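Local atomic coordinates of variant surface glycoprotein MITAT 1.1 (Trypanosoma brucei brucei, PDB entry 5LY9), a protein that forms a coat on the surface of the trypanosome, which evades the host immune response by expressing a series of antigenically distinct versions. Residues 2-7 with 183-188; 12-17 with 168-173; 177-182 with 224-229; 191-196 with 216-221. All blocks are in the same frame, centred on the assembly; numbering follows the deposited sequence.

Contact 1: residues 2-7 with 183-188; sequences ERTGLK and PTTSTG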
loop_
_atom_site.group_PDB
_atom_site.type_symbol
_atom_site.label_atom_id
_atom_site.label_comp_id
_atom_site.label_asym_id
_atom_site.label_seq_id
_atom_site.Cartn_x
_atom_site.Cartn_y
_atom_site.Cartn_z
ATOM N N GLU A 2 -3.821 1.799 -43.636
ATOM C CA GLU A 2 -3.758 0.454 -43.037
ATOM C C GLU A 2 -2.332 -0.021 -42.928
ATOM O O GLU A 2 -1.507 0.216 -43.830
ATOM C CB GLU A 2 -4.518 -0.538 -43.957
ATOM C CG GLU A 2 -4.749 -1.918 -43.338
ATOM C CD GLU A 2 -4.968 -3.068 -44.330
ATOM O OE1 GLU A 2 -4.977 -2.799 -45.577
ATOM O OE2 GLU A 2 -5.116 -4.236 -43.858
ATOM N N ARG A 3 -2.035 -0.627 -41.808
ATOM C CA ARG A 3 -0.802 -1.316 -41.554
ATOM C C ARG A 3 0.563 -0.560 -41.691
ATOM O O ARG A 3 1.600 -1.228 -41.767
ATOM C CB ARG A 3 -0.756 -2.699 -42.232
ATOM C CG ARG A 3 -0.666 -2.848 -43.740
ATOM C CD ARG A 3 0.520 -2.193 -44.431
ATOM N NE ARG A 3 0.494 -2.514 -45.894
ATOM C CZ ARG A 3 -0.243 -1.872 -46.781
ATOM N NH1 ARG A 3 -0.985 -0.811 -46.458
ATOM N NH2 ARG A 3 -0.210 -2.271 -48.066
ATOM N N THR A 4 0.551 0.749 -41.558
ATOM C CA THR A 4 1.814 1.494 -41.277
ATOM C C THR A 4 1.997 1.640 -39.776
ATOM O O THR A 4 1.055 1.367 -38.969
ATOM C CB THR A 4 1.850 2.812 -42.007
ATOM O OG1 THR A 4 0.709 3.600 -41.623
ATOM C CG2 THR A 4 1.877 2.534 -43.542
ATOM N N GLY A 5 3.204 1.977 -39.362
ATOM C CA GLY A 5 3.476 2.159 -37.983
ATOM C C GLY A 5 2.730 3.265 -37.278
ATOM O O GLY A 5 2.124 4.136 -37.853
ATOM N N LEU A 6 2.830 3.224 -35.980
ATOM C CA LEU A 6 2.204 4.227 -35.155
ATOM C C LEU A 6 3.086 5.518 -35.065
ATOM O O LEU A 6 4.289 5.443 -34.711
ATOM C CB LEU A 6 2.034 3.614 -33.785
ATOM C CG LEU A 6 1.064 4.224 -32.838
ATOM C CD1 LEU A 6 -0.350 4.173 -33.454
ATOM C CD2 LEU A 6 1.116 3.472 -31.485
ATOM N N LYS A 7 2.500 6.675 -35.432
ATOM C CA LYS A 7 3.214 7.962 -35.328
ATOM C C LYS A 7 3.551 8.307 -33.879
ATOM O O LYS A 7 2.783 7.930 -32.972
ATOM C CB LYS A 7 2.382 9.115 -35.890
ATOM C CG LYS A 7 2.068 9.004 -37.381
ATOM C CD LYS A 7 1.044 10.080 -37.729
ATOM C CE LYS A 7 0.792 10.261 -39.202
ATOM N NZ LYS A 7 -0.095 11.424 -39.451
ATOM N N PRO A 183 0.832 6.737 -40.727
ATOM C CA PRO A 183 1.031 7.564 -41.930
ATOM C C PRO A 183 0.648 6.865 -43.232
ATOM O O PRO A 183 0.262 5.660 -43.264
ATOM C CB PRO A 183 2.534 7.829 -41.903
ATOM C CG PRO A 183 3.116 6.598 -41.289
ATOM C CD PRO A 183 2.066 6.173 -40.229
ATOM N N THR A 184 0.810 7.605 -44.339
ATOM C CA THR A 184 0.635 7.012 -45.641
ATOM C C THR A 184 1.646 5.893 -45.886
ATOM O O THR A 184 2.687 5.820 -45.233
ATOM C CB THR A 184 0.805 8.086 -46.729
ATOM O OG1 THR A 184 2.088 8.717 -46.583
ATOM C CG2 THR A 184 -0.223 9.180 -46.546
ATOM N N THR A 185 1.348 5.055 -46.890
ATOM C CA THR A 185 2.236 3.944 -47.220
ATOM C C THR A 185 3.541 4.542 -47.778
ATOM O O THR A 185 3.542 5.607 -48.387
ATOM C CB THR A 185 1.658 3.013 -48.254
ATOM O OG1 THR A 185 1.196 3.828 -49.314
ATOM C CG2 THR A 185 0.548 2.287 -47.698
ATOM N N SER A 186 4.618 3.836 -47.554
ATOM C CA SER A 186 5.883 4.153 -48.209
ATOM C C SER A 186 6.534 2.823 -48.363
ATOM O O SER A 186 6.158 2.108 -49.316
ATOM C CB SER A 186 6.626 5.224 -47.433
ATOM O OG SER A 186 7.858 5.576 -48.088
ATOM N N THR A 187 7.426 2.428 -47.464
ATOM C CA THR A 187 8.095 1.105 -47.463
ATOM C C THR A 187 7.876 0.358 -46.131
ATOM O O THR A 187 7.484 -0.801 -46.126
ATOM C CB THR A 187 9.594 1.240 -47.774
ATOM O OG1 THR A 187 9.671 1.819 -49.070
ATOM C CG2 THR A 187 10.283 -0.122 -47.770
ATOM N N GLY A 188 8.115 1.028 -45.022
ATOM C CA GLY A 188 7.897 0.395 -43.687
ATOM C C GLY A 188 6.443 0.078 -43.422
ATOM O O GLY A 188 5.529 0.764 -43.895
#
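In the A-type variant surface glycoprotein domain, the first residues of the chain run as an irregular strap toward helix 8-21, and the loop 183-188 packs across them, an example of two segments without regular structure held by one polar grip and close van der Waals contacts. The polar part rests on Thr-4. Its OG1 occupies the crowded position between the backbone N and the carbonyl carbon (chi1 58°), and from there it donates to Pro-183 O at 2.7 Å. It approaches in the carbonyl plane, on a lone pair. A second polar bond shapes the strap from within: Arg-3, its chain bent at chi2, curls back so that NH1 donates to Glu-2 O (2.9 Å), nearly straight at 165°. The acceptor lies in the guanidinium plane, whereas the donor sits above the carbonyl plane. Held in this way, NH1 also meets the methyl CG2 of Thr-185 at 3.7 Å.

Van der Waals packing centres on the ring of Pro-183. Thr-4 and Lys-7 each slide past this ring in the opposite direction to it, Lys-7 laying its extended chain alongside so that CE comes to 3.8 Å from Pro-183 N. The ammonium group continues beyond the ring to Asn-179 O and Thr-180 O, while the Lys-7 backbone takes the N-cap position of helix 8-21. Two carbon-to-oxygen approaches complete the packing. The methyl of Thr-4, beside its own backbone N, reaches within 3.8 Å of Thr-184 O. The ring's nearest approach is at the carbon bonded to its nitrogen, where Pro-183 CD lies 3.1 Å from Gly-5 O.

Contact 2: residues 12-17 with 168-173; sequences KPLCKL and PNLQHG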
loop_
_atom_site.group_PDB
_atom_site.type_symbol
_atom_site.label_atom_id
_atom_site.label_comp_id
_atom_site.label_asym_id
_atom_site.label_seq_id
_atom_site.Cartn_x
_atom_site.Cartn_y
_atom_site.Cartn_z
ATOM N N LYS A 12 4.101 8.870 -28.214
ATOM C CA LYS A 12 4.782 9.734 -27.217
ATOM C C LYS A 12 3.925 10.020 -25.983
ATOM O O LYS A 12 4.440 9.921 -24.852
ATOM C CB LYS A 12 5.338 10.985 -27.845
ATOM C CG LYS A 12 6.723 10.714 -28.502
ATOM C CD LYS A 12 7.318 12.060 -29.029
ATOM C CE LYS A 12 8.614 11.732 -29.748
ATOM N NZ LYS A 12 9.286 12.970 -30.234
ATOM N N PRO A 13 2.627 10.224 -26.180
ATOM C CA PRO A 13 1.778 10.385 -24.973
ATOM C C PRO A 13 1.754 9.126 -24.090
ATOM O O PRO A 13 1.585 9.243 -22.855
ATOM C CB PRO A 13 0.400 10.699 -25.552
ATOM C CG PRO A 13 0.707 11.390 -26.808
ATOM C CD PRO A 13 1.932 10.712 -27.385
ATOM N N LEU A 14 1.865 7.935 -24.672
ATOM C CA LEU A 14 1.965 6.739 -23.891
ATOM C C LEU A 14 3.268 6.668 -23.126
ATOM O O LEU A 14 3.272 6.244 -21.972
ATOM C CB LEU A 14 1.783 5.449 -24.740
ATOM C CG LEU A 14 0.340 5.309 -25.308
ATOM C CD1 LEU A 14 0.351 4.287 -26.409
ATOM C CD2 LEU A 14 -0.672 4.948 -24.238
ATOM N N CYS A 15 4.372 7.039 -23.770
ATOM C CA CYS A 15 5.683 7.165 -23.053
ATOM C C CYS A 15 5.611 8.158 -21.865
ATOM O O CYS A 15 6.075 7.893 -20.789
ATOM C CB CYS A 15 6.803 7.590 -23.965
ATOM S SG CYS A 15 7.247 6.326 -25.182
ATOM N N LYS A 16 4.955 9.294 -22.066
ATOM C CA LYS A 16 4.756 10.265 -20.989
ATOM C C LYS A 16 3.943 9.660 -19.868
ATOM O O LYS A 16 4.267 9.864 -18.698
ATOM C CB LYS A 16 4.067 11.545 -21.528
ATOM C CG LYS A 16 4.961 12.385 -22.428
ATOM C CD LYS A 16 4.127 13.437 -23.177
ATOM C CE LYS A 16 3.625 14.566 -22.399
ATOM N NZ LYS A 16 3.019 15.691 -23.225
ATOM N N LEU A 17 2.904 8.932 -20.208
ATOM C CA LEU A 17 2.046 8.340 -19.183
ATOM C C LEU A 17 2.795 7.284 -18.418
ATOM O O LEU A 17 2.717 7.279 -17.178
ATOM C CB LEU A 17 0.780 7.785 -19.798
ATOM C CG LEU A 17 -0.216 7.040 -18.887
ATOM C CD1 LEU A 17 -0.719 7.972 -17.766
ATOM C CD2 LEU A 17 -1.398 6.434 -19.666
ATOM N N PRO A 168 -5.349 13.499 -20.526
ATOM C CA PRO A 168 -5.622 14.587 -21.523
ATOM C C PRO A 168 -4.748 14.552 -22.759
ATOM O O PRO A 168 -5.170 15.060 -23.808
ATOM C CB PRO A 168 -5.320 15.870 -20.737
ATOM C CG PRO A 168 -4.448 15.414 -19.630
ATOM C CD PRO A 168 -4.959 14.065 -19.231
ATOM N N ASN A 169 -3.569 13.944 -22.660
ATOM C CA ASN A 169 -2.638 13.941 -23.795
ATOM C C ASN A 169 -2.762 12.741 -24.709
ATOM O O ASN A 169 -2.160 12.738 -25.806
ATOM C CB ASN A 169 -1.217 14.175 -23.306
ATOM C CG ASN A 169 -1.067 15.520 -22.660
ATOM O OD1 ASN A 169 -1.599 16.509 -23.161
ATOM N ND2 ASN A 169 -0.316 15.590 -21.570
ATOM N N LEU A 170 -3.496 11.692 -24.295
ATOM C CA LEU A 170 -3.750 10.573 -25.178
ATOM C C LEU A 170 -4.638 10.951 -26.296
ATOM O O LEU A 170 -5.709 11.573 -26.117
ATOM C CB LEU A 170 -4.382 9.378 -24.430
ATOM C CG LEU A 170 -3.530 8.751 -23.321
ATOM C CD1 LEU A 170 -4.089 7.395 -22.925
ATOM C CD2 LEU A 170 -2.056 8.663 -23.457
ATOM N N GLN A 171 -4.209 10.589 -27.497
ATOM C CA GLN A 171 -4.952 10.891 -28.698
ATOM C C GLN A 171 -6.100 9.959 -28.870
ATOM O O GLN A 171 -6.136 8.863 -28.254
ATOM C CB GLN A 171 -4.033 10.732 -29.915
ATOM C CG GLN A 171 -2.797 11.599 -29.834
ATOM C CD GLN A 171 -3.180 13.047 -29.636
ATOM O OE1 GLN A 171 -3.124 13.583 -28.508
ATOM N NE2 GLN A 171 -3.738 13.612 -30.646
ATOM N N HIS A 172 -7.060 10.393 -29.693
ATOM C CA HIS A 172 -8.235 9.563 -29.974
ATOM C C HIS A 172 -8.610 9.746 -31.450
ATOM O O HIS A 172 -8.417 10.834 -31.988
ATOM C CB HIS A 172 -9.451 9.858 -29.038
ATOM C CG HIS A 172 -9.948 11.260 -29.099
ATOM N ND1 HIS A 172 -10.966 11.644 -29.945
ATOM C CD2 HIS A 172 -9.573 12.375 -28.422
ATOM C CE1 HIS A 172 -11.187 12.941 -29.792
ATOM N NE2 HIS A 172 -10.316 13.417 -28.920
ATOM N N GLY A 173 -9.094 8.678 -32.052
ATOM C CA GLY A 173 -9.579 8.714 -33.399
ATOM C C GLY A 173 -9.062 7.512 -34.149
ATOM O O GLY A 173 -8.829 6.439 -33.591
#
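Helix 8-21, the N-terminal helix of the A-type domain, carries a proline kink where the segment 12-17 meets the loop 168-173 that leads into the four-stranded antiparallel sheet. Pro-13 has no N-H to give, and neither its N nor that of Leu-14 bonds to the preceding turn; the regular helical i to i-4 bonds resume with Lys-16 N to Lys-12 O and Leu-17 N to Pro-13 O, the latter at 3.0 Å. The pyrrolidine ring faces the loop. Its CB and CG press on Asn-169 O, CB at 3.3 Å, a carbon-to-oxygen contact that brings the two backbones close together.

Leu-170 provides the apolar half. With CG anti to the carbonyl carbon (chi1 -62°), it turns its two methyls to the helix: CD2 lies 3.8 Å from Pro-13 CB and 4.0 Å from Leu-14 CD2, the two leucines crossing at about a right angle, while CD1 reaches Leu-17 CD2 one turn further on. Trp-246 of helix 244-254 touches Leu-14, Leu-17 and Leu-170 alike, and helix 62-114 adds Ile-105 and Leu-109 beside the helix leucines.

On the more exposed flank, Lys-16 bends at chi3 and crosses Asn-169 at about a right angle, NZ standing 3.7 Å from ND2. Both are nitrogen donors, so this is a meeting without a bond; ND2 of Asn-169 is satisfied by Glu-161 OE1. Cys-15, which takes no part here, ties the same helix to Cys-145 by a disulfide. This is a proline-kinked helix whose buried leucines pack on a loop leucine, Trp-246 and helix 62-114, while Lys-12 and Lys-16 stay nearer the surface.

Contact 3: residues 177-182 with 224-229; sequences TANTFQ and QVEATL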
loop_
_atom_site.group_PDB
_atom_site.type_symbol
_atom_site.label_atom_id
_atom_site.label_comp_id
_atom_site.label_asym_id
_atom_site.label_seq_id
_atom_site.Cartn_x
_atom_site.Cartn_y
_atom_site.Cartn_z
ATOM N N THR A 177 -9.104 5.710 -43.092
ATOM C CA THR A 177 -7.911 5.777 -43.959
ATOM C C THR A 177 -7.381 7.198 -44.044
ATOM O O THR A 177 -6.762 7.586 -45.049
ATOM C CB THR A 177 -8.219 5.233 -45.368
ATOM O OG1 THR A 177 -9.340 5.929 -45.852
ATOM C CG2 THR A 177 -8.591 3.778 -45.310
ATOM N N ALA A 178 -7.561 7.972 -42.993
ATOM C CA ALA A 178 -7.240 9.393 -42.993
ATOM C C ALA A 178 -5.752 9.698 -42.711
ATOM O O ALA A 178 -5.350 10.863 -42.699
ATOM C CB ALA A 178 -8.125 10.144 -42.003
ATOM N N ASN A 179 -4.951 8.680 -42.469
ATOM C CA ASN A 179 -3.540 8.830 -42.082
ATOM C C ASN A 179 -3.325 9.560 -40.791
ATOM O O ASN A 179 -2.318 10.246 -40.643
ATOM C CB ASN A 179 -2.689 9.399 -43.219
ATOM C CG ASN A 179 -2.945 8.688 -44.523
ATOM O OD1 ASN A 179 -2.825 7.458 -44.599
ATOM N ND2 ASN A 179 -3.384 9.434 -45.525
ATOM N N THR A 180 -4.237 9.390 -39.837
ATOM C CA THR A 180 -4.215 10.255 -38.658
ATOM C C THR A 180 -3.114 9.853 -37.696
ATOM O O THR A 180 -2.245 10.669 -37.361
ATOM C CB THR A 180 -5.561 10.212 -37.898
ATOM O OG1 THR A 180 -6.607 10.376 -38.845
ATOM C CG2 THR A 180 -5.576 11.349 -36.772
ATOM N N PHE A 181 -3.146 8.608 -37.244
ATOM C CA PHE A 181 -2.092 8.125 -36.268
ATOM C C PHE A 181 -1.129 7.095 -36.886
ATOM O O PHE A 181 -0.196 6.660 -36.254
ATOM C CB PHE A 181 -2.766 7.622 -34.999
ATOM C CG PHE A 181 -3.637 8.651 -34.362
ATOM C CD1 PHE A 181 -3.093 9.867 -33.918
ATOM C CD2 PHE A 181 -4.972 8.426 -34.185
ATOM C CE1 PHE A 181 -3.890 10.838 -33.407
ATOM C CE2 PHE A 181 -5.799 9.414 -33.620
ATOM C CZ PHE A 181 -5.257 10.618 -33.237
ATOM N N GLN A 182 -1.357 6.720 -38.129
ATOM C CA GLN A 182 -0.549 5.806 -38.926
ATOM C C GLN A 182 -0.395 6.534 -40.283
ATOM O O GLN A 182 -1.390 6.966 -40.859
ATOM C CB GLN A 182 -1.248 4.456 -39.119
ATOM C CG GLN A 182 -1.242 3.607 -37.858
ATOM C CD GLN A 182 -2.264 2.481 -37.956
ATOM O OE1 GLN A 182 -3.439 2.644 -37.596
ATOM N NE2 GLN A 182 -1.830 1.392 -38.571
ATOM N N GLN A 224 -9.702 -3.302 -43.700
ATOM C CA GLN A 224 -8.570 -2.524 -44.249
ATOM C C GLN A 224 -8.632 -1.077 -43.859
ATOM O O GLN A 224 -8.796 -0.173 -44.688
ATOM C CB GLN A 224 -8.522 -2.658 -45.774
ATOM C CG GLN A 224 -8.281 -4.079 -46.187
ATOM C CD GLN A 224 -8.073 -4.191 -47.711
ATOM O OE1 GLN A 224 -8.950 -3.855 -48.488
ATOM N NE2 GLN A 224 -6.929 -4.713 -48.107
ATOM N N VAL A 225 -8.440 -0.838 -42.570
ATOM C CA VAL A 225 -8.441 0.525 -42.036
ATOM C C VAL A 225 -7.317 0.659 -40.992
ATOM O O VAL A 225 -6.555 -0.265 -40.741
ATOM C CB VAL A 225 -9.790 0.943 -41.422
ATOM C CG1 VAL A 225 -10.892 0.957 -42.471
ATOM C CG2 VAL A 225 -10.202 0.051 -40.235
ATOM N N GLU A 226 -7.228 1.837 -40.430
ATOM C CA GLU A 226 -6.275 2.150 -39.360
ATOM C C GLU A 226 -6.819 1.674 -38.018
ATOM O O GLU A 226 -8.026 1.504 -37.827
ATOM C CB GLU A 226 -6.041 3.655 -39.336
ATOM C CG GLU A 226 -5.249 4.090 -40.574
ATOM C CD GLU A 226 -5.428 5.565 -40.935
ATOM O OE1 GLU A 226 -5.918 6.383 -40.091
ATOM O OE2 GLU A 226 -4.975 5.904 -42.066
ATOM N N ALA A 227 -5.909 1.426 -37.113
ATOM C CA ALA A 227 -6.291 1.178 -35.720
ATOM C C ALA A 227 -7.091 2.340 -35.150
ATOM O O ALA A 227 -6.948 3.479 -35.615
ATOM C CB ALA A 227 -5.048 0.991 -34.887
ATOM N N THR A 228 -7.911 2.071 -34.096
ATOM C CA THR A 228 -8.692 3.096 -33.466
ATOM C C THR A 228 -8.126 3.324 -32.071
ATOM O O THR A 228 -7.774 2.355 -31.376
ATOM C CB THR A 228 -10.151 2.655 -33.296
ATOM O OG1 THR A 228 -10.727 2.380 -34.556
ATOM C CG2 THR A 228 -10.954 3.709 -32.546
ATOM N N LEU A 229 -8.089 4.583 -31.644
ATOM C CA LEU A 229 -7.626 4.936 -30.311
ATOM C C LEU A 229 -8.834 5.570 -29.628
ATOM O O LEU A 229 -9.436 6.494 -30.129
ATOM C CB LEU A 229 -6.442 5.923 -30.357
ATOM C CG LEU A 229 -5.215 5.477 -31.138
ATOM C CD1 LEU A 229 -4.189 6.603 -31.105
ATOM C CD2 LEU A 229 -4.626 4.209 -30.560
HETATM O O HOH W 1 -8.529 6.961 -39.955
HETATM O O HOH W 2 -5.127 6.753 -37.494
HETATM O O HOH W 3 -4.542 4.655 -36.123
HETATM O O HOH W 4 -3.986 -0.732 -39.554
#
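Glu-226 leaves its extended chain just before strand 228-229 of the four-stranded antiparallel sheet of this A-type variant surface glycoprotein domain and reaches into the loop 177-182, so that one carboxylate organises an irregular piece of backbone. Its CB passes Gln-182 OE1 at 3.3 Å, and CG remains close to the same oxygen as the two side chains slide past each other in opposite directions. With CG anti to the carbonyl carbon (chi1 -70°) and the chain extended beyond, CD is carried under the backbone nitrogens of the loop. There OE2 accepts from Asn-179 N at 2.8 Å through its syn lone pair, with an N-H...O angle of 142°. OE1 takes a long, weak bond from Thr-180 N and two water donors, each at 2.7 Å; one of these waters accepts in turn from Phe-181 N.

Gln-182 returns the grip: its OE1 accepts from Ala-227 N (2.8 Å), in the carbonyl plane, and from a water that also donates to Ala-227 O. Its NE2 bonds to Thr-4 O and, through another water, reaches Val-225 O.

Next to this polar network the ring of Phe-181 is sandwiched. Leu-229 CD1 sits over one face in a CH-pi contact, 4.1 Å from the centroid and 27° off the normal, and Thr-180 CG2 lies 3.6 Å above the opposite face.

The N-terminal amino group, Ala-1 N, also bonds to Glu-226 OE2 and to Asn-179 OD1. With N-H groups, waters and this probably positive amine around it, the buried carboxylate is likely to stay ionised.

Contact 4: residues 191-196 with 216-221; sequences KLLSGH and GYMTIP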
loop_
_atom_site.group_PDB
_atom_site.type_symbol
_atom_site.label_atom_id
_atom_site.label_comp_id
_atom_site.label_asym_id
_atom_site.label_seq_id
_atom_site.Cartn_x
_atom_site.Cartn_y
_atom_site.Cartn_z
ATOM N N LYS A 191 2.402 -4.734 -39.665
ATOM C CA LYS A 191 1.268 -5.579 -39.971
ATOM C C LYS A 191 0.450 -5.885 -38.718
ATOM O O LYS A 191 -0.756 -6.174 -38.841
ATOM C CB LYS A 191 1.736 -6.884 -40.620
ATOM C CG LYS A 191 2.205 -6.669 -42.031
ATOM C CD LYS A 191 2.525 -7.932 -42.782
ATOM C CE LYS A 191 3.686 -8.711 -42.145
ATOM N NZ LYS A 191 3.809 -10.014 -42.925
ATOM N N LEU A 192 1.102 -5.843 -37.530
ATOM C CA LEU A 192 0.401 -6.172 -36.279
ATOM C C LEU A 192 -0.814 -5.267 -36.150
ATOM O O LEU A 192 -1.802 -5.645 -35.538
ATOM C CB LEU A 192 1.283 -6.028 -35.065
ATOM C CG LEU A 192 0.634 -6.569 -33.765
ATOM C CD1 LEU A 192 0.386 -8.075 -33.845
ATOM C CD2 LEU A 192 1.423 -6.179 -32.560
ATOM N N LEU A 193 -0.734 -4.051 -36.739
ATOM C CA LEU A 193 -1.809 -3.099 -36.570
ATOM C C LEU A 193 -2.963 -3.315 -37.524
ATOM O O LEU A 193 -3.910 -2.482 -37.559
ATOM C CB LEU A 193 -1.283 -1.661 -36.627
ATOM C CG LEU A 193 -0.321 -1.339 -35.485
ATOM C CD1 LEU A 193 0.152 0.085 -35.591
ATOM C CD2 LEU A 193 -0.899 -1.551 -34.107
ATOM N N SER A 194 -2.929 -4.381 -38.331
ATOM C CA SER A 194 -4.129 -4.716 -39.146
ATOM C C SER A 194 -4.407 -6.175 -39.024
ATOM O O SER A 194 -3.508 -6.997 -39.187
ATOM C CB SER A 194 -3.995 -4.346 -40.633
ATOM O OG SER A 194 -5.049 -4.987 -41.377
ATOM N N GLY A 195 -5.635 -6.486 -38.616
ATOM C CA GLY A 195 -6.099 -7.886 -38.555
ATOM C C GLY A 195 -6.796 -8.349 -39.853
ATOM O O GLY A 195 -7.508 -9.371 -39.847
ATOM N N HIS A 196 -6.585 -7.661 -40.968
ATOM C CA HIS A 196 -7.082 -8.123 -42.265
ATOM C C HIS A 196 -5.995 -8.858 -43.016
ATOM O O HIS A 196 -4.835 -8.482 -42.968
ATOM C CB HIS A 196 -7.681 -6.961 -43.043
ATOM C CG HIS A 196 -8.393 -7.397 -44.268
ATOM N ND1 HIS A 196 -7.749 -7.519 -45.475
ATOM C CD2 HIS A 196 -9.692 -7.738 -44.468
ATOM C CE1 HIS A 196 -8.618 -7.960 -46.380
ATOM N NE2 HIS A 196 -9.806 -8.089 -45.797
ATOM N N GLY A 216 -7.410 -2.122 -23.696
ATOM C CA GLY A 216 -8.662 -1.579 -24.207
ATOM C C GLY A 216 -8.570 -0.227 -24.899
ATOM O O GLY A 216 -9.547 0.252 -25.450
ATOM N N TYR A 217 -7.441 0.442 -24.852
ATOM C CA TYR A 217 -7.319 1.741 -25.463
ATOM C C TYR A 217 -7.344 1.664 -26.976
ATOM O O TYR A 217 -7.972 2.525 -27.660
ATOM C CB TYR A 217 -5.993 2.395 -25.001
ATOM C CG TYR A 217 -5.574 3.643 -25.665
ATOM C CD1 TYR A 217 -6.454 4.706 -25.845
ATOM C CD2 TYR A 217 -4.278 3.815 -26.054
ATOM C CE1 TYR A 217 -6.030 5.874 -26.461
ATOM C CE2 TYR A 217 -3.848 4.968 -26.670
ATOM C CZ TYR A 217 -4.684 6.040 -26.821
ATOM O OH TYR A 217 -4.270 7.208 -27.460
ATOM N N MET A 218 -6.669 0.646 -27.516
ATOM C CA MET A 218 -6.432 0.535 -28.955
ATOM C C MET A 218 -7.225 -0.621 -29.528
ATOM O O MET A 218 -7.236 -1.695 -28.959
ATOM C CB MET A 218 -4.945 0.362 -29.311
ATOM C CG MET A 218 -4.709 0.115 -30.809
ATOM S SD MET A 218 -2.937 -0.173 -31.167
ATOM C CE MET A 218 -2.575 1.445 -31.305
ATOM N N THR A 219 -7.888 -0.375 -30.647
ATOM C CA THR A 219 -8.577 -1.441 -31.400
ATOM C C THR A 219 -7.783 -1.702 -32.686
ATOM O O THR A 219 -7.552 -0.766 -33.419
ATOM C CB THR A 219 -10.028 -1.022 -31.770
ATOM O OG1 THR A 219 -10.733 -0.670 -30.601
ATOM C CG2 THR A 219 -10.800 -2.219 -32.526
ATOM N N ILE A 220 -7.391 -2.963 -32.940
ATOM C CA ILE A 220 -6.783 -3.403 -34.152
ATOM C C ILE A 220 -7.937 -3.952 -35.046
ATOM O O ILE A 220 -8.682 -4.825 -34.637
ATOM C CB ILE A 220 -5.784 -4.485 -33.873
ATOM C CG1 ILE A 220 -4.649 -3.878 -33.039
ATOM C CG2 ILE A 220 -5.272 -5.089 -35.188
ATOM C CD1 ILE A 220 -3.495 -4.817 -32.624
ATOM N N PRO A 221 -8.111 -3.368 -36.215
ATOM C CA PRO A 221 -9.236 -3.705 -37.074
ATOM C C PRO A 221 -9.082 -5.069 -37.711
ATOM O O PRO A 221 -7.970 -5.602 -37.800
ATOM C CB PRO A 221 -9.174 -2.632 -38.134
ATOM C CG PRO A 221 -7.723 -2.327 -38.294
ATOM C CD PRO A 221 -7.193 -2.425 -36.851
#
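The flat groups that meet here are peptide planes, with the pyrrolidine ring of Pro-221 beside them. Gly-195 N donates to Pro-221 O at 2.6 Å, a short bond that runs nearly along the C=O axis though bent at the hydrogen, at 137°. Gly-195, having no side chain, lets the Pro-221 carbonyl come this close.

Ile-220 covers the peptides before this one. Its CG2, anti to the backbone N, and its CD1 both approach Leu-192 O, CD1 at 3.5 Å, and CG2 also packs on Leu-193 C (3.7 Å). Beside it, the ring of Pro-221 comes up to the next carbonyl, its CD 3.4 Å from Leu-193 O.

Strand 218-220 is an inner strand of the four-stranded antiparallel sheet, entered through a classic beta bulge in which Tyr-217 and Met-218 both face Val-213; Tyr-217 itself lies beyond the contact, its ring meeting Trp-246 and its OH bonded to Gln-171 O. Against the strand lies the short 3-10 turn 191-193, closed by Ser-194 N bonding to Lys-191 O. Met-218 runs out with CG anti to the backbone N (chi1 175°) and SD anti to CB (chi2 -177°), which carries SD to 3.8 Å from Leu-193 CD2, the side chains crossing at about a right angle.

Ser-194 OG accepts from His-196 N (3.1 Å), an ST turn, and is also bonded to Glu-2 OE2. Leu-192 faces the dimer partner: its side chain packs on Leu-192 of the second subunit, and its N bonds to Tyr-201 OH of that subunit.

Overall arrangement
All four contacts lie on the same side of the chain's centre, at the N-terminal end of an elongated domain. Contacts 1, 3 and 4 cluster, with centres 9 to 13 Å apart, whereas contact 2 sits 16 to 19 Å from each of them, nearer the middle of the chain. Along the sequence contact 2 is nested inside the loop closed by contact 1, contacts 1 and 3 cross, and contact 4 is nested within contact 3. The neighbouring strands 218-220 and 228-229 join contacts 4 and 3, and helix 8-21 starts directly after segment 2-7 of contact 1 and carries segment 12-17 of contact 2. The N-terminal residues are thus woven into loops distant in sequence, and contact 4 extends this fabric to the second subunit.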